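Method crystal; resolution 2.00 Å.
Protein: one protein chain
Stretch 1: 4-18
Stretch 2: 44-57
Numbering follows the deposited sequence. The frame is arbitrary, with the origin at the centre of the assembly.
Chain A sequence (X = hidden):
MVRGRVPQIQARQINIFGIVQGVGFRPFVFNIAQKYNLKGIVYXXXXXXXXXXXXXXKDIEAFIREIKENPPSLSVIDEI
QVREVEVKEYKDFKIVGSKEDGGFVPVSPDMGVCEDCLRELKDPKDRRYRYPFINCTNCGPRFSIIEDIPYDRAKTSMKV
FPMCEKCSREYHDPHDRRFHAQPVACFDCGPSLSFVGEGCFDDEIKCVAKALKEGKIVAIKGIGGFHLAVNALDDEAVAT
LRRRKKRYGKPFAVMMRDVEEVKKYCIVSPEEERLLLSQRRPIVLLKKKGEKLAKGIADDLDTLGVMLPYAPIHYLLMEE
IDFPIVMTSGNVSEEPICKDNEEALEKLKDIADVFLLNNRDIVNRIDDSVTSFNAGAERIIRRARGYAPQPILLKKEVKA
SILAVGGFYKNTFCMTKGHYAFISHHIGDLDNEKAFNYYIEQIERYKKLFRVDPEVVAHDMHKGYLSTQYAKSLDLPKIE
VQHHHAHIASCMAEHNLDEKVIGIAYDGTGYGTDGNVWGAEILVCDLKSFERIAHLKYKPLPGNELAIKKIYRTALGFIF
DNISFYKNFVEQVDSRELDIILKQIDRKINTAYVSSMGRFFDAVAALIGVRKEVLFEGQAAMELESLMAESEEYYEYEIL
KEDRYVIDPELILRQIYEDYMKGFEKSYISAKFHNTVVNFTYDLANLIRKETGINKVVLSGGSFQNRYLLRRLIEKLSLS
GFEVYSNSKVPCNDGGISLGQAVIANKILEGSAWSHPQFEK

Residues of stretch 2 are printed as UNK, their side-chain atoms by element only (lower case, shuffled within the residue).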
# COMPACT_ATOMS: atom_id res chain seq x y z
N GLY A 4 58.51 1.06 -21.02
CA GLY A 4 57.49 0.05 -20.73
C GLY A 4 56.21 0.33 -21.50
O GLY A 4 56.22 1.10 -22.46
N ARG A 5 55.11 -0.30 -21.08
CA ARG A 5 53.81 -0.13 -21.73
C ARG A 5 53.32 1.31 -21.63
O ARG A 5 53.18 1.86 -20.53
CB ARG A 5 52.76 -1.07 -21.13
CG ARG A 5 51.34 -0.78 -21.63
CD ARG A 5 50.26 -1.47 -20.82
NE ARG A 5 49.00 -0.71 -20.91
CZ ARG A 5 48.13 -0.81 -21.91
NH1 ARG A 5 48.35 -1.66 -22.91
NH2 ARG A 5 47.03 -0.08 -21.92
N VAL A 6 53.04 1.91 -22.78
CA VAL A 6 52.42 3.23 -22.85
C VAL A 6 50.96 3.20 -22.41
O VAL A 6 50.18 2.38 -22.91
CB VAL A 6 52.51 3.82 -24.28
CG1 VAL A 6 51.94 5.23 -24.33
CG2 VAL A 6 53.95 3.79 -24.79
N PRO A 7 50.58 4.09 -21.46
CA PRO A 7 49.19 4.15 -21.03
C PRO A 7 48.30 4.63 -22.16
O PRO A 7 48.69 5.49 -22.95
CB PRO A 7 49.21 5.18 -19.89
CG PRO A 7 50.65 5.37 -19.51
CD PRO A 7 51.43 5.07 -20.76
N GLN A 8 47.12 4.01 -22.28
CA GLN A 8 46.13 4.42 -23.25
C GLN A 8 44.91 4.91 -22.48
O GLN A 8 44.19 4.13 -21.86
CB GLN A 8 45.75 3.28 -24.20
CG GLN A 8 46.78 2.95 -25.23
CD GLN A 8 46.38 1.76 -26.09
OE1 GLN A 8 45.23 1.63 -26.51
NE2 GLN A 8 47.33 0.89 -26.35
N ILE A 9 44.70 6.22 -22.52
CA ILE A 9 43.66 6.83 -21.71
C ILE A 9 42.43 7.07 -22.57
O ILE A 9 42.51 7.64 -23.66
CB ILE A 9 44.19 8.13 -21.02
CG1 ILE A 9 45.49 7.84 -20.24
CG2 ILE A 9 43.10 8.79 -20.16
CD1 ILE A 9 45.35 6.86 -19.01
N GLN A 10 41.29 6.57 -22.09
CA GLN A 10 40.01 6.78 -22.75
C GLN A 10 39.07 7.45 -21.75
O GLN A 10 39.37 7.53 -20.56
CB GLN A 10 39.40 5.44 -23.18
CG GLN A 10 40.03 4.81 -24.42
CD GLN A 10 39.09 3.82 -25.07
OE1 GLN A 10 39.18 2.62 -24.83
NE2 GLN A 10 38.14 4.33 -25.87
N ALA A 11 37.94 7.94 -22.25
CA ALA A 11 36.95 8.58 -21.38
C ALA A 11 35.55 8.05 -21.67
O ALA A 11 35.19 7.80 -22.81
CB ALA A 11 37.01 10.09 -21.53
N ARG A 12 34.77 7.87 -20.61
CA ARG A 12 33.39 7.47 -20.74
C ARG A 12 32.49 8.36 -19.91
O ARG A 12 32.83 8.71 -18.79
CB ARG A 12 33.19 6.01 -20.29
CG ARG A 12 33.89 4.98 -21.14
CD ARG A 12 33.30 4.91 -22.53
NE ARG A 12 33.95 3.86 -23.31
CZ ARG A 12 35.07 4.03 -24.01
NH1 ARG A 12 35.69 5.21 -24.03
NH2 ARG A 12 35.57 3.01 -24.69
N GLN A 13 31.34 8.73 -20.46
CA GLN A 13 30.30 9.37 -19.66
C GLN A 13 29.25 8.31 -19.38
O GLN A 13 28.83 7.59 -20.29
CB GLN A 13 29.69 10.54 -20.42
CG GLN A 13 28.47 11.15 -19.75
CD GLN A 13 27.70 12.02 -20.72
OE1 GLN A 13 28.30 12.73 -21.53
NE2 GLN A 13 26.38 11.96 -20.65
N ILE A 14 28.84 8.20 -18.11
CA ILE A 14 27.91 7.18 -17.65
C ILE A 14 26.74 7.84 -16.91
O ILE A 14 26.94 8.59 -15.95
CB ILE A 14 28.61 6.12 -16.75
CG1 ILE A 14 29.79 5.47 -17.49
CG2 ILE A 14 27.60 5.03 -16.29
CD1 ILE A 14 30.83 4.81 -16.58
N ASN A 15 25.52 7.57 -17.36
CA ASN A 15 24.31 8.06 -16.68
C ASN A 15 23.53 6.88 -16.15
O ASN A 15 23.32 5.89 -16.87
CB ASN A 15 23.43 8.86 -17.65
CG ASN A 15 24.09 10.13 -18.10
OD1 ASN A 15 23.97 11.16 -17.45
ND2 ASN A 15 24.80 10.06 -19.21
N ILE A 16 23.13 6.97 -14.89
CA ILE A 16 22.41 5.89 -14.25
C ILE A 16 21.04 6.42 -13.80
O ILE A 16 20.95 7.51 -13.22
CB ILE A 16 23.20 5.31 -13.07
CG1 ILE A 16 24.67 5.05 -13.50
CG2 ILE A 16 22.49 4.05 -12.49
CD1 ILE A 16 25.47 4.26 -12.54
N PHE A 17 19.99 5.65 -14.09
CA PHE A 17 18.62 6.08 -13.87
C PHE A 17 17.88 5.10 -12.97
O PHE A 17 18.18 3.91 -12.97
CB PHE A 17 17.87 6.16 -15.22
CG PHE A 17 18.54 7.06 -16.23
CD1 PHE A 17 19.28 6.53 -17.27
CD2 PHE A 17 18.43 8.45 -16.12
CE1 PHE A 17 19.91 7.37 -18.22
CE2 PHE A 17 19.05 9.29 -17.05
CZ PHE A 17 19.79 8.75 -18.10
N GLY A 18 16.88 5.61 -12.25
CA GLY A 18 16.07 4.82 -11.32
C GLY A 18 16.15 5.42 -9.93
O GLY A 18 16.34 6.63 -9.78
N UNK A 44 25.11 14.09 -8.50
CA UNK A 44 23.68 13.92 -8.67
C UNK A 44 23.16 15.00 -9.60
O UNK A 44 23.48 16.18 -9.42
c UNK A 44 22.97 14.05 -7.32
n UNK A 44 23.70 11.75 -7.05
c UNK A 44 23.01 12.77 -6.52
o UNK A 44 22.43 12.69 -5.44
N UNK A 45 22.39 14.62 -10.60
CA UNK A 45 21.75 15.64 -11.43
C UNK A 45 20.24 15.45 -11.34
O UNK A 45 19.78 14.64 -10.56
o UNK A 45 21.18 13.59 -13.26
c UNK A 45 22.31 15.68 -12.86
c UNK A 45 21.97 14.44 -13.68
n UNK A 45 22.56 14.35 -14.86
N UNK A 46 19.46 16.20 -12.11
CA UNK A 46 18.03 16.13 -11.92
C UNK A 46 17.40 14.86 -12.52
O UNK A 46 16.24 14.60 -12.30
o UNK A 46 17.69 17.83 -13.64
c UNK A 46 17.31 17.42 -12.34
N UNK A 47 18.19 14.05 -13.23
CA UNK A 47 17.64 12.86 -13.87
C UNK A 47 18.21 11.57 -13.30
O UNK A 47 17.77 10.47 -13.67
o UNK A 47 19.10 12.73 -15.80
c UNK A 47 17.76 12.95 -15.41
N UNK A 48 19.15 11.70 -12.37
CA UNK A 48 19.75 10.57 -11.71
C UNK A 48 21.19 10.79 -11.27
O UNK A 48 21.50 11.70 -10.49
N UNK A 49 22.06 9.94 -11.79
CA UNK A 49 23.47 9.99 -11.44
C UNK A 49 24.28 10.18 -12.71
O UNK A 49 24.02 9.53 -13.72
c UNK A 49 25.80 7.30 -9.97
c UNK A 49 25.33 8.72 -10.17
c UNK A 49 23.89 8.72 -10.68
c UNK A 49 25.47 9.54 -8.90
N UNK A 50 25.21 11.13 -12.66
CA UNK A 50 26.10 11.45 -13.76
C UNK A 50 27.56 11.15 -13.39
O UNK A 50 28.06 11.58 -12.32
c UNK A 50 26.25 13.61 -16.52
o UNK A 50 29.11 14.79 -18.43
c UNK A 50 26.80 13.40 -15.27
c UNK A 50 27.01 14.07 -17.58
c UNK A 50 25.94 12.92 -14.12
c UNK A 50 28.15 13.67 -15.09
c UNK A 50 28.36 14.34 -17.38
c UNK A 50 28.94 14.15 -16.15
N UNK A 51 28.25 10.45 -14.28
CA UNK A 51 29.65 10.05 -14.07
C UNK A 51 30.47 10.33 -15.32
O UNK A 51 30.01 10.09 -16.43
c UNK A 51 28.98 8.13 -12.51
c UNK A 51 29.78 8.53 -13.76
c UNK A 51 28.66 6.63 -12.45
c UNK A 51 31.25 8.12 -13.57
N UNK A 52 31.67 10.87 -15.12
CA UNK A 52 32.70 10.95 -16.16
C UNK A 52 33.94 10.25 -15.61
O UNK A 52 34.43 10.61 -14.53
c UNK A 52 33.06 12.40 -16.47
o UNK A 52 31.49 15.46 -17.84
o UNK A 52 33.61 14.91 -17.64
c UNK A 52 31.97 13.20 -17.17
c UNK A 52 32.39 14.62 -17.58
N UNK A 53 34.42 9.23 -16.33
CA UNK A 53 35.64 8.52 -15.92
C UNK A 53 36.64 8.50 -17.07
O UNK A 53 36.24 8.36 -18.23
c UNK A 53 35.38 7.07 -15.42
c UNK A 53 34.80 7.08 -14.01
c UNK A 53 34.45 6.31 -16.38
N UNK A 54 37.91 8.67 -16.73
CA UNK A 54 39.03 8.59 -17.67
C UNK A 54 40.06 7.65 -17.10
O UNK A 54 40.42 7.77 -15.93
c UNK A 54 39.32 12.38 -18.62
c UNK A 54 38.69 11.07 -18.19
o UNK A 54 38.60 13.13 -19.32
o UNK A 54 40.49 12.67 -18.27
c UNK A 54 39.69 9.97 -17.89
N UNK A 55 40.50 6.70 -17.92
CA UNK A 55 41.62 5.80 -17.59
C UNK A 55 41.82 4.73 -18.66
O UNK A 55 41.38 4.90 -19.81
N UNK A 56 42.48 3.64 -18.28
CA UNK A 56 42.63 2.49 -19.15
C UNK A 56 41.28 1.85 -19.40
O UNK A 56 40.44 1.79 -18.49
o UNK A 56 45.38 1.38 -20.71
c UNK A 56 43.58 1.45 -18.55
o UNK A 56 46.90 2.57 -19.67
c UNK A 56 45.81 1.96 -19.68
c UNK A 56 45.02 1.91 -18.38
N UNK A 57 41.07 1.38 -20.63
CA UNK A 57 39.81 0.74 -21.02
C UNK A 57 39.47 -0.41 -20.07
O UNK A 57 38.31 -0.57 -19.69
c UNK A 57 39.90 0.21 -22.45
c UNK A 57 38.69 -0.93 -24.39
o UNK A 57 39.81 -1.29 -24.83
c UNK A 57 38.58 -0.41 -22.96
o UNK A 57 37.65 -0.98 -25.08
O HOH W 1 42.84 1.97 -22.67
O HOH W 2 16.25 8.41 -13.05

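Position 44 carries two carbons, the second bearing one oxygen and one nitrogen, and lies out of reach of stretch 1: Asn 44. Position 45 has the same atoms, so it is Asn 45; its OD1 accepts from the backbone N of position 47 at 3.0 Å and holds the turn that follows. Position 46, one carbon then one oxygen, is Ser 46, without contact here. Position 47 repeats that pattern and is Ser 47; its backbone O lies 3.2 Å from Phe 17 CD2, at the ring edge, and water 2 links this O (2.6 Å) to Gly 18 N (3.0 Å).

Position 48 has no side-chain atoms: Gly 48. An ideal CB would sit 2.3 Å from Ile 16 O, a clash, and phi/psi of 150/-121° independently call for glycine. Position 49 has four carbons forked at the second, Leu 49; its CD2 lies 4.0 Å from Ile 16 CD1. Position 50 has one carbon, then a six-carbon ring bearing an oxygen, Tyr 50; its end swings nearer stretch 1, beside Gln 13 and Asn 15. Position 51 has four carbons forked at the first, one arm two carbons long: Ile 51, whose CB is 4.0 Å from Ile 14 CB and CD1 4.0 Å from Ile 16 CD1.

Position 52, three carbons ending in two oxygens, is Glu 52; its OE2 accepts from Tyr 50 OH at 2.5 Å. Position 53, one carbon carrying two, is Val 53, with CG2 3.9 Å from Ile 14 CD1. Position 54 again has three carbons and two oxygens, Glu 54; its CG is 3.9 Å from Ala 11 CB. Position 55 lacks a side chain: Gly 55. Position 56 has a carboxylate on three carbons, close to Arg 5 and Gln 8: Glu 56. Position 57 has the same composition, Glu 57, with CB near the Gln 10 side chain.

The contact is an antiparallel strand pair, its axes at 165°. Paired backbone hydrogen bonds fix the register: Arg 12 N to Val 53 O is 2.8 Å and Val 53 N to Arg 12 O 3.0 Å, and the pattern repeats at Gln 10 with Gly 55, Ile 14 with Ile 51, and Ile 16 with Leu 49. Alternation gathers Ile 14, Ile 16, Leu 49, Ile 51 and Val 53 on one face. Beyond the ladder, Glu 56 clamps the loop: OE2 forms a salt bridge with Arg 5 NH2 at 2.5 Å, while OE1 accepts from Gln 8 N at 3.0 Å.

Stretch 2 44-57: NNSSGLYIEVEGEE
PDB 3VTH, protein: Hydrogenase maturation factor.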